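Local coordinates for protein SusD homolog (Bacteroides thetaiotaomicron VPI-5482, PDB 3IV0) that is a SusD-like outer-membrane protein that probably binds glycans for uptake, at residues I206-L214 and Y227-L238. Residues are numbered along the deposited sequence; the frame is centred on the assembly and turned at random. Where two conformers were deposited one is given.
Sequences IALMMHINL and YYRNVVSLGEEL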
# COMPACT_ATOMS: atom_id res chain seq x y z
N ILE A 206 12.27 -6.55 0.10
CA ILE A 206 11.64 -7.87 0.10
C ILE A 206 10.12 -7.75 -0.02
O ILE A 206 9.51 -8.47 -0.82
CB ILE A 206 12.05 -8.65 1.36
CG1 ILE A 206 13.54 -9.01 1.32
CG2 ILE A 206 11.20 -9.93 1.49
CD1 ILE A 206 14.10 -9.43 2.68
N ALA A 207 9.49 -6.89 0.75
CA ALA A 207 8.04 -6.77 0.72
C ALA A 207 7.56 -6.36 -0.66
O ALA A 207 6.59 -6.91 -1.20
CB ALA A 207 7.55 -5.80 1.76
N LEU A 208 8.21 -5.38 -1.27
CA LEU A 208 7.84 -4.93 -2.60
C LEU A 208 7.96 -6.07 -3.62
O LEU A 208 7.09 -6.29 -4.45
CB LEU A 208 8.68 -3.73 -3.02
CG LEU A 208 8.43 -3.23 -4.44
CD1 LEU A 208 6.94 -2.95 -4.74
CD2 LEU A 208 9.30 -2.02 -4.78
N MSE A 209 9.04 -6.83 -3.54
CA MSE A 209 9.22 -7.94 -4.46
C MSE A 209 8.17 -9.00 -4.30
O MSE A 209 7.72 -9.59 -5.28
CB MSE A 209 10.61 -8.52 -4.31
CG MSE A 209 11.77 -7.62 -4.80
SE MSE A 209 13.51 -8.40 -4.61
CE MSE A 209 13.45 -9.76 -6.08
N MSE A 210 7.73 -9.23 -3.06
CA MSE A 210 6.66 -10.19 -2.84
C MSE A 210 5.37 -9.73 -3.48
O MSE A 210 4.69 -10.50 -4.15
CB MSE A 210 6.45 -10.48 -1.36
CG MSE A 210 7.66 -11.03 -0.69
SE MSE A 210 7.57 -11.18 1.27
CE MSE A 210 6.49 -12.59 1.37
N HIS A 211 5.06 -8.44 -3.34
CA HIS A 211 3.87 -7.89 -3.96
C HIS A 211 3.94 -7.96 -5.47
O HIS A 211 2.97 -8.33 -6.13
CB HIS A 211 3.71 -6.44 -3.52
CG HIS A 211 2.87 -6.29 -2.33
ND1 HIS A 211 3.33 -6.42 -1.03
CD2 HIS A 211 1.55 -6.02 -2.25
CE1 HIS A 211 2.30 -6.24 -0.20
NE2 HIS A 211 1.23 -5.99 -0.93
N ILE A 212 5.08 -7.65 -6.05
CA ILE A 212 5.21 -7.66 -7.51
C ILE A 212 5.02 -9.08 -8.04
O ILE A 212 4.25 -9.30 -8.99
CB ILE A 212 6.55 -7.06 -7.96
CG1 ILE A 212 6.62 -5.57 -7.70
CG2 ILE A 212 6.78 -7.34 -9.47
CD1 ILE A 212 8.03 -5.00 -7.87
N ASN A 213 5.66 -10.06 -7.41
CA ASN A 213 5.45 -11.46 -7.80
C ASN A 213 3.98 -11.85 -7.73
O ASN A 213 3.47 -12.55 -8.60
CB ASN A 213 6.26 -12.37 -6.90
CG ASN A 213 7.67 -12.57 -7.41
OD1 ASN A 213 7.89 -13.22 -8.44
ND2 ASN A 213 8.65 -12.00 -6.71
N LEU A 214 3.27 -11.43 -6.69
CA LEU A 214 1.87 -11.83 -6.53
C LEU A 214 0.95 -11.15 -7.53
O LEU A 214 -0.07 -11.73 -7.94
CB LEU A 214 1.42 -11.63 -5.08
CG LEU A 214 2.13 -12.59 -4.11
CD1 LEU A 214 1.91 -12.14 -2.68
CD2 LEU A 214 1.60 -14.02 -4.29
N TYR A 227 6.42 -17.59 -9.84
CA TYR A 227 6.23 -16.39 -9.01
C TYR A 227 5.96 -16.75 -7.55
O TYR A 227 6.50 -16.12 -6.64
CB TYR A 227 5.10 -15.53 -9.59
CG TYR A 227 5.38 -15.05 -11.02
CD1 TYR A 227 6.57 -14.46 -11.36
CD2 TYR A 227 4.41 -15.18 -12.03
CE1 TYR A 227 6.83 -14.03 -12.67
CE2 TYR A 227 4.68 -14.75 -13.33
CZ TYR A 227 5.88 -14.20 -13.62
OH TYR A 227 6.17 -13.75 -14.91
N TYR A 228 5.13 -17.75 -7.30
CA TYR A 228 4.89 -18.19 -5.95
C TYR A 228 6.18 -18.72 -5.31
O TYR A 228 6.47 -18.42 -4.16
CB TYR A 228 3.79 -19.26 -5.90
CG TYR A 228 2.37 -18.76 -5.99
CD1 TYR A 228 1.88 -17.76 -5.15
CD2 TYR A 228 1.45 -19.37 -6.84
CE1 TYR A 228 0.56 -17.37 -5.19
CE2 TYR A 228 0.14 -18.98 -6.88
CZ TYR A 228 -0.32 -17.99 -6.05
OH TYR A 228 -1.66 -17.62 -6.07
N ARG A 229 6.98 -19.46 -6.05
CA ARG A 229 8.26 -19.91 -5.53
C ARG A 229 9.16 -18.75 -5.16
O ARG A 229 9.94 -18.78 -4.19
CB ARG A 229 8.94 -20.87 -6.52
CG ARG A 229 8.34 -22.24 -6.55
CD ARG A 229 9.09 -23.13 -7.55
NE ARG A 229 8.53 -24.47 -7.54
CZ ARG A 229 8.82 -25.39 -8.45
NH1 ARG A 229 9.66 -25.12 -9.44
NH2 ARG A 229 8.26 -26.58 -8.37
N ASN A 230 9.12 -17.69 -5.98
CA ASN A 230 9.88 -16.50 -5.68
C ASN A 230 9.43 -15.91 -4.35
O ASN A 230 10.23 -15.46 -3.57
CB ASN A 230 9.67 -15.43 -6.77
CG ASN A 230 10.35 -15.77 -8.10
OD1 ASN A 230 11.19 -16.69 -8.19
ND2 ASN A 230 9.96 -15.04 -9.13
N VAL A 231 8.13 -15.87 -4.11
CA VAL A 231 7.63 -15.31 -2.85
C VAL A 231 8.10 -16.15 -1.68
O VAL A 231 8.49 -15.62 -0.63
CB VAL A 231 6.12 -15.20 -2.82
CG1 VAL A 231 5.62 -14.76 -1.45
CG2 VAL A 231 5.62 -14.23 -3.90
N VAL A 232 8.08 -17.48 -1.83
CA VAL A 232 8.61 -18.36 -0.77
C VAL A 232 10.09 -18.09 -0.50
O VAL A 232 10.53 -18.00 0.66
CB VAL A 232 8.36 -19.83 -1.11
CG1 VAL A 232 9.09 -20.75 -0.14
CG2 VAL A 232 6.85 -20.11 -1.13
N SER A 233 10.86 -17.95 -1.57
CA SER A 233 12.27 -17.60 -1.45
C SER A 233 12.45 -16.30 -0.66
O SER A 233 13.28 -16.19 0.23
CB SER A 233 12.91 -17.44 -2.83
OG SER A 233 14.29 -17.13 -2.74
N LEU A 234 11.66 -15.30 -1.03
CA LEU A 234 11.70 -14.00 -0.39
C LEU A 234 11.30 -14.09 1.08
O LEU A 234 11.87 -13.42 1.95
CB LEU A 234 10.78 -13.05 -1.15
CG LEU A 234 11.39 -12.58 -2.48
CD1 LEU A 234 10.32 -12.03 -3.35
CD2 LEU A 234 12.51 -11.53 -2.19
N GLY A 235 10.31 -14.91 1.37
CA GLY A 235 9.93 -15.15 2.77
C GLY A 235 11.04 -15.77 3.59
O GLY A 235 11.28 -15.41 4.73
N GLU A 236 11.72 -16.75 3.01
CA GLU A 236 12.84 -17.39 3.67
C GLU A 236 13.92 -16.36 3.95
O GLU A 236 14.52 -16.35 5.02
CB GLU A 236 13.36 -18.54 2.79
CG GLU A 236 12.42 -19.73 2.78
CD GLU A 236 12.71 -20.78 1.72
OE1 GLU A 236 13.57 -20.57 0.85
OE2 GLU A 236 12.03 -21.83 1.75
N GLU A 237 14.16 -15.46 3.01
CA GLU A 237 15.13 -14.38 3.22
C GLU A 237 14.65 -13.39 4.28
O GLU A 237 15.43 -12.98 5.15
CB GLU A 237 15.44 -13.66 1.92
CG GLU A 237 16.40 -12.48 2.05
CD GLU A 237 17.78 -12.86 2.51
OE1 GLU A 237 18.17 -14.04 2.38
OE2 GLU A 237 18.49 -11.98 3.00
N LEU A 238 13.37 -13.00 4.23
CA LEU A 238 12.81 -12.13 5.25
C LEU A 238 13.09 -12.67 6.65
O LEU A 238 13.42 -11.91 7.57
CB LEU A 238 11.32 -12.00 5.04
CG LEU A 238 10.58 -11.13 6.05
CD1 LEU A 238 11.05 -9.70 5.93
CD2 LEU A 238 9.07 -11.28 5.85
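Leu234 fits as a knob between Ile206, Met209, Met210 and Asn213 of the facing helix. Its CD1 lies 3.7 Å from Met209 CB, and its CB meets Met210 CG where the two side chains lie alongside, pointing opposite ways. Asn213 is the knob in the other direction, set among Tyr227, Asn230, Val231 and Leu234. Its OD1 accepts a nearly straight hydrogen bond from Asn230 ND2 (2.8 Å, 166°), and the two amide planes are turned 68° apart. The same OD1 lies at the edge of the Tyr227 ring, near its plane. Asn213 ND2 turns back to Met209 O at 3.0 Å, so both ends of this buried amide are bonded and its flip is fixed. A leucine here would probably leave Asn230 ND2 without this acceptor and lose the bond back to Met209 O. Leu214 CD2 packs against Tyr228 CE1 at 3.6 Å. Leu177 of helix 174-178 touches Ile206, Met209 and Leu234, while Ala377 of helix 367-381 touches Val231. The helices run antiparallel, and the axes of the two segments come within 8.7 Å, at 165°, as a helical hairpin consistent with the TPR-like helix pairs of SusD proteins.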